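Local coordinates for protein putative C39-like peptidase (Bacillus anthracis, PDB 3ERV) that is of unknown function but, as a putative C39-like member of the papain-like cysteine peptidase clan, probably cleaves peptide bonds with a catalytic cysteine, at residues L59-I64 with G142-I147; K68-N73 with A116-P121. All blocks are in the same frame, centred on the assembly; numbering follows the deposited sequence.

Contact 1: L59-I64 with G142-I147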
loop_
_atom_site.group_PDB
_atom_site.type_symbol
_atom_site.label_atom_id
_atom_site.label_comp_id
_atom_site.label_asym_id
_atom_site.label_seq_id
_atom_site.Cartn_x
_atom_site.Cartn_y
_atom_site.Cartn_z
ATOM N N LEU A 59 -5.795 -1.791 -9.685
ATOM C CA LEU A 59 -6.785 -1.205 -10.619
ATOM C C LEU A 59 -6.787 -1.864 -12.019
ATOM O O LEU A 59 -7.858 -2.153 -12.568
ATOM C CB LEU A 59 -6.517 0.304 -10.765
ATOM C CG LEU A 59 -6.943 1.122 -9.509
ATOM C CD1 LEU A 59 -6.681 2.621 -9.708
ATOM C CD2 LEU A 59 -8.424 0.867 -9.216
ATOM N N GLN A 60 -5.602 -2.051 -12.606
ATOM C CA GLN A 60 -5.451 -2.817 -13.853
ATOM C C GLN A 60 -6.092 -4.199 -13.795
ATOM O O GLN A 60 -6.865 -4.569 -14.697
ATOM C CB GLN A 60 -3.966 -2.956 -14.246
ATOM C CG GLN A 60 -3.411 -1.666 -14.699
ATOM C CD GLN A 60 -1.944 -1.736 -15.047
ATOM O OE1 GLN A 60 -1.340 -2.826 -15.070
ATOM N NE2 GLN A 60 -1.344 -0.556 -15.332
ATOM N N TYR A 61 -5.761 -4.979 -12.765
ATOM C CA TYR A 61 -6.363 -6.315 -12.624
ATOM C C TYR A 61 -7.882 -6.232 -12.476
ATOM O O TYR A 61 -8.597 -7.100 -12.940
ATOM C CB TYR A 61 -5.842 -7.001 -11.375
ATOM C CG TYR A 61 -6.054 -8.485 -11.321
ATOM C CD1 TYR A 61 -5.497 -9.321 -12.292
ATOM C CD2 TYR A 61 -6.783 -9.060 -10.273
ATOM C CE1 TYR A 61 -5.632 -10.710 -12.193
ATOM C CE2 TYR A 61 -6.964 -10.437 -10.180
ATOM C CZ TYR A 61 -6.376 -11.249 -11.131
ATOM O OH TYR A 61 -6.528 -12.585 -11.025
ATOM N N ALA A 62 -8.361 -5.192 -11.813
ATOM C CA ALA A 62 -9.806 -4.971 -11.714
ATOM C C ALA A 62 -10.453 -4.535 -13.049
ATOM O O ALA A 62 -11.667 -4.407 -13.117
ATOM C CB ALA A 62 -10.106 -3.967 -10.613
ATOM N N GLY A 63 -9.659 -4.301 -14.105
ATOM C CA GLY A 63 -10.241 -3.937 -15.375
ATOM C C GLY A 63 -10.104 -2.470 -15.773
ATOM O O GLY A 63 -10.601 -2.061 -16.820
ATOM N N ILE A 64 -9.418 -1.664 -14.958
ATOM C CA ILE A 64 -9.296 -0.233 -15.264
ATOM C C ILE A 64 -8.033 0.034 -16.094
ATOM O O ILE A 64 -6.951 -0.479 -15.749
ATOM C CB ILE A 64 -9.230 0.625 -13.960
ATOM C CG1 ILE A 64 -10.392 0.265 -13.015
ATOM C CG2 ILE A 64 -9.119 2.156 -14.317
ATOM C CD1 ILE A 64 -11.785 0.547 -13.606
ATOM N N GLY A 142 -10.457 -13.904 -5.209
ATOM C CA GLY A 142 -9.942 -13.460 -6.500
ATOM C C GLY A 142 -9.576 -11.986 -6.565
ATOM O O GLY A 142 -9.246 -11.457 -7.645
ATOM N N GLN A 143 -9.658 -11.300 -5.429
ATOM C CA GLN A 143 -9.322 -9.858 -5.370
ATOM C C GLN A 143 -8.050 -9.606 -4.542
ATOM O O GLN A 143 -8.053 -9.789 -3.317
ATOM C CB GLN A 143 -10.482 -8.997 -4.824
ATOM C CG GLN A 143 -11.685 -8.889 -5.770
ATOM C CD GLN A 143 -12.335 -10.223 -5.930
ATOM O OE1 GLN A 143 -12.732 -10.858 -4.934
ATOM N NE2 GLN A 143 -12.410 -10.700 -7.167
ATOM N N PRO A 144 -6.977 -9.173 -5.211
ATOM C CA PRO A 144 -5.715 -8.872 -4.503
ATOM C C PRO A 144 -5.872 -7.611 -3.629
ATOM O O PRO A 144 -6.847 -6.838 -3.785
ATOM C CB PRO A 144 -4.719 -8.616 -5.648
ATOM C CG PRO A 144 -5.560 -8.042 -6.783
ATOM C CD PRO A 144 -6.968 -8.704 -6.619
ATOM N N VAL A 145 -4.939 -7.406 -2.709
ATOM C CA VAL A 145 -5.120 -6.381 -1.688
ATOM C C VAL A 145 -3.852 -5.504 -1.613
ATOM O O VAL A 145 -2.756 -6.023 -1.475
ATOM C CB VAL A 145 -5.391 -7.064 -0.303
ATOM C CG1 VAL A 145 -5.674 -6.020 0.837
ATOM C CG2 VAL A 145 -6.497 -8.110 -0.453
ATOM N N VAL A 146 -4.014 -4.190 -1.707
ATOM C CA VAL A 146 -2.911 -3.291 -1.526
ATOM C C VAL A 146 -2.680 -3.100 -0.016
ATOM O O VAL A 146 -3.625 -2.801 0.735
ATOM C CB VAL A 146 -3.198 -1.949 -2.193
ATOM C CG1 VAL A 146 -2.082 -0.893 -1.856
ATOM C CG2 VAL A 146 -3.407 -2.146 -3.696
ATOM N N ILE A 147 -1.438 -3.282 0.439
ATOM C CA ILE A 147 -1.181 -3.179 1.876
ATOM C C ILE A 147 -0.016 -2.251 2.248
ATOM O O ILE A 147 1.002 -2.187 1.554
ATOM C CB ILE A 147 -1.021 -4.571 2.538
ATOM C CG1 ILE A 147 0.282 -5.204 2.090
ATOM C CG2 ILE A 147 -2.251 -5.513 2.272
ATOM C CD1 ILE A 147 1.369 -5.074 3.134
HETATM O O HOH W 1 -8.801 -13.061 -9.739
#
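Tyr61, in the last turn of helix 50-61, reaches across to Pro144 and to the backbone carbonyl of Gly142, just ahead of strand 145-150. With its CG anti to the backbone N (chi1 -163°), the side chain swings beside its own carbonyl carbon and extends from the helix end toward the other segment. One flank of the ring does the touching. Tyr61 CD2 lies 3.7 Å from Pro144 CD and 3.8 Å from Pro144 CG, so two methylenes of the pyrrolidine ring rest obliquely against CD2. Further along the same flank, Tyr61 CE2 approaches Gly142 O to 3.6 Å, with the oxygen at the ring edge and close to its plane. The phenol and this carbonyl are joined through a water, which stands 2.7 Å from Tyr61 OH and donates a hydrogen bond of 2.7 Å to Gly142 O. No direct hydrogen bond links the two segments; across this contact the tyrosine is met by the apolar pair and the water bridge.

Both segments include a helix terminus of the same type. Gly63 and Gly142 each have positive phi, 106° and 105°, and each closes its preceding helix with a Schellman motif, 50-61 in one case and 132-140 in the other. The carbonyl that accepts the water's hydrogen bond therefore belongs to a helix-terminating glycine.

This is plain packing in the C39-like domain, partly buried at the margin of the central antiparallel sheet. Tyr223 of strand 220-223 touches both Tyr61 and Pro144, while Val181 of strand 177-185 also packs on the proline. Beyond it, strand 145-150 runs between these two strands, with helix 132-140 packed against Val145 and Ile147.

Contact 2: K68-N73 with A116-P121; sequences KMKLAN and AKKYLP
Contact 2 is a helix-helix contact with a polar, solvent-facing side and an apolar inner side, joining helix 68-74 to the C-terminal end of helix 109-119 in the papain-like, C39-type fold. Tyr119 contributes the largest share. Its CG is anti to the carbonyl carbon (chi1 -72°), directing the ring toward the other helix, where the phenol meets Lys70 and the ring flank meets Leu71.

Lys70 NZ donates a hydrogen bond of 2.7 Å to Tyr119 OH, arriving at the edge of the ring near its plane. The lysine chain bends at chi2 and chi4 and folds around the hydroxyl, with Lys70 CG 3.6 Å from Tyr119 OH. From its own segment, Lys118 NZ makes a weak bond of 3.3 Å to Tyr119 OH. Both lysines converge here, with Lys70 NZ 3.6 Å from Lys118 NZ.

Glu74 probably offsets this concentration of positive charge: its OE2 forms a salt bridge with Lys70 and a long, weak ion pair with Lys118, while its OE1 is hydrogen-bonded to Tyr119 OH. On the inner side, Leu71 also packs on Val52 and Ala56 of helix 50-61. One of its methyls completes the contact obliquely against the tyrosine ring, Leu71 CD2 lying 3.6 Å from Tyr119 CE2.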
loop_
_atom_site.group_PDB
_atom_site.type_symbol
_atom_site.label_atom_id
_atom_site.label_comp_id
_atom_site.label_asym_id
_atom_site.label_seq_id
_atom_site.Cartn_x
_atom_site.Cartn_y
_atom_site.Cartn_z
ATOM N N LYS A 68 0.686 4.199 -13.321
ATOM C CA LYS A 68 1.214 4.772 -12.107
ATOM C C LYS A 68 1.442 6.298 -12.169
ATOM O O LYS A 68 1.370 6.948 -11.133
ATOM C CB LYS A 68 2.513 4.071 -11.723
ATOM C CG LYS A 68 3.728 4.504 -12.563
ATOM C CD LYS A 68 4.895 3.473 -12.405
ATOM C CE LYS A 68 6.171 4.045 -12.991
ATOM N NZ LYS A 68 7.154 3.013 -13.383
ATOM N N MET A 69 1.743 6.857 -13.348
ATOM C CA MET A 69 1.988 8.295 -13.474
ATOM C C MET A 69 0.701 9.105 -13.301
ATOM O O MET A 69 0.687 10.201 -12.712
ATOM C CB MET A 69 2.655 8.640 -14.835
ATOM C CG MET A 69 4.017 7.866 -15.118
ATOM S SD MET A 69 5.209 8.220 -13.811
ATOM C CE MET A 69 5.165 10.037 -13.855
ATOM N N LYS A 70 -0.399 8.592 -13.833
ATOM C CA LYS A 70 -1.668 9.292 -13.651
ATOM C C LYS A 70 -2.063 9.256 -12.173
ATOM O O LYS A 70 -2.517 10.233 -11.604
ATOM C CB LYS A 70 -2.767 8.667 -14.539
ATOM C CG LYS A 70 -4.121 9.382 -14.428
ATOM C CD LYS A 70 -4.760 9.525 -15.847
ATOM C CE LYS A 70 -6.166 10.153 -15.852
ATOM N NZ LYS A 70 -7.185 9.291 -15.175
ATOM N N LEU A 71 -1.856 8.115 -11.533
ATOM C CA LEU A 71 -2.220 7.978 -10.127
ATOM C C LEU A 71 -1.323 8.859 -9.243
ATOM O O LEU A 71 -1.780 9.415 -8.202
ATOM C CB LEU A 71 -2.133 6.502 -9.671
ATOM C CG LEU A 71 -3.139 5.584 -10.398
ATOM C CD1 LEU A 71 -2.955 4.165 -9.891
ATOM C CD2 LEU A 71 -4.596 6.038 -10.156
ATOM N N ALA A 72 -0.053 8.956 -9.648
ATOM C CA ALA A 72 0.892 9.804 -8.928
ATOM C C ALA A 72 0.491 11.286 -8.998
ATOM O O ALA A 72 0.726 12.044 -8.050
ATOM C CB ALA A 72 2.274 9.623 -9.455
ATOM N N ASN A 73 -0.095 11.717 -10.112
ATOM C CA ASN A 73 -0.529 13.080 -10.175
ATOM C C ASN A 73 -1.836 13.280 -9.409
ATOM O O ASN A 73 -2.077 14.346 -8.855
ATOM C CB ASN A 73 -0.680 13.536 -11.627
ATOM C CG ASN A 73 -1.028 14.993 -11.717
ATOM O OD1 ASN A 73 -1.970 15.365 -12.374
ATOM N ND2 ASN A 73 -0.263 15.827 -11.024
ATOM N N ALA A 116 -8.695 5.209 -5.088
ATOM C CA ALA A 116 -9.221 3.959 -5.643
ATOM C C ALA A 116 -10.695 4.133 -6.062
ATOM O O ALA A 116 -11.139 3.593 -7.094
ATOM C CB ALA A 116 -9.108 2.787 -4.613
ATOM N N LYS A 117 -11.442 4.841 -5.214
ATOM C CA LYS A 117 -12.865 5.134 -5.469
ATOM C C LYS A 117 -13.120 5.991 -6.709
ATOM O O LYS A 117 -14.162 5.871 -7.315
ATOM C CB LYS A 117 -13.465 5.858 -4.267
ATOM C CG LYS A 117 -13.603 5.023 -3.056
ATOM C CD LYS A 117 -15.018 5.230 -2.500
ATOM C CE LYS A 117 -15.929 4.134 -2.987
ATOM N NZ LYS A 117 -17.369 4.574 -2.859
ATOM N N LYS A 118 -12.173 6.851 -7.078
ATOM C CA LYS A 118 -12.299 7.622 -8.290
ATOM C C LYS A 118 -12.519 6.648 -9.457
ATOM O O LYS A 118 -13.319 6.896 -10.373
ATOM C CB LYS A 118 -11.040 8.463 -8.551
ATOM C CG LYS A 118 -11.190 9.429 -9.725
ATOM C CD LYS A 118 -9.865 10.074 -10.203
ATOM C CE LYS A 118 -10.063 10.854 -11.510
ATOM N NZ LYS A 118 -9.668 10.020 -12.697
ATOM N N TYR A 119 -11.808 5.528 -9.412
ATOM C CA TYR A 119 -11.811 4.599 -10.532
ATOM C C TYR A 119 -12.795 3.428 -10.336
ATOM O O TYR A 119 -13.243 2.840 -11.310
ATOM C CB TYR A 119 -10.395 4.047 -10.749
ATOM C CG TYR A 119 -9.494 5.064 -11.322
ATOM C CD1 TYR A 119 -9.391 5.223 -12.704
ATOM C CD2 TYR A 119 -8.778 5.933 -10.496
ATOM C CE1 TYR A 119 -8.587 6.190 -13.214
ATOM C CE2 TYR A 119 -7.973 6.892 -11.017
ATOM C CZ TYR A 119 -7.882 7.010 -12.358
ATOM O OH TYR A 119 -7.074 7.975 -12.861
ATOM N N LEU A 120 -13.083 3.086 -9.090
ATOM C CA LEU A 120 -14.034 2.019 -8.762
ATOM C C LEU A 120 -15.076 2.523 -7.720
ATOM O O LEU A 120 -15.115 2.046 -6.565
ATOM C CB LEU A 120 -13.279 0.810 -8.208
ATOM C CG LEU A 120 -12.275 0.091 -9.134
ATOM C CD1 LEU A 120 -11.464 -0.937 -8.300
ATOM C CD2 LEU A 120 -12.974 -0.581 -10.312
ATOM N N PRO A 121 -15.892 3.518 -8.111
ATOM C CA PRO A 121 -16.776 4.162 -7.113
ATOM C C PRO A 121 -17.693 3.188 -6.407
ATOM O O PRO A 121 -18.025 3.383 -5.233
ATOM C CB PRO A 121 -17.576 5.176 -7.929
ATOM C CG PRO A 121 -17.366 4.799 -9.386
ATOM C CD PRO A 121 -16.006 4.132 -9.443
#

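In the fold
From the N terminus, helix 50-61 supplies the first segment of contact 1, and helix 68-74 follows almost at once with the first segment of contact 2. The chain then passes through the small mixed sheet before helix 109-119 returns to close contact 2. Only after strand 124-126 and helix 132-140 does segment 142-147 close contact 1, so the shorter loop lies wholly within the longer one. The contacts, with centres about 12 Å apart, meet directly: Leu59 and Ile64 pack against Tyr119 and Leu120. Contact 1 ties helix 50-61 to the approach to strand 145-150, contact 2 ties helix 68-74 to helix 109-119, and this packing connects the two.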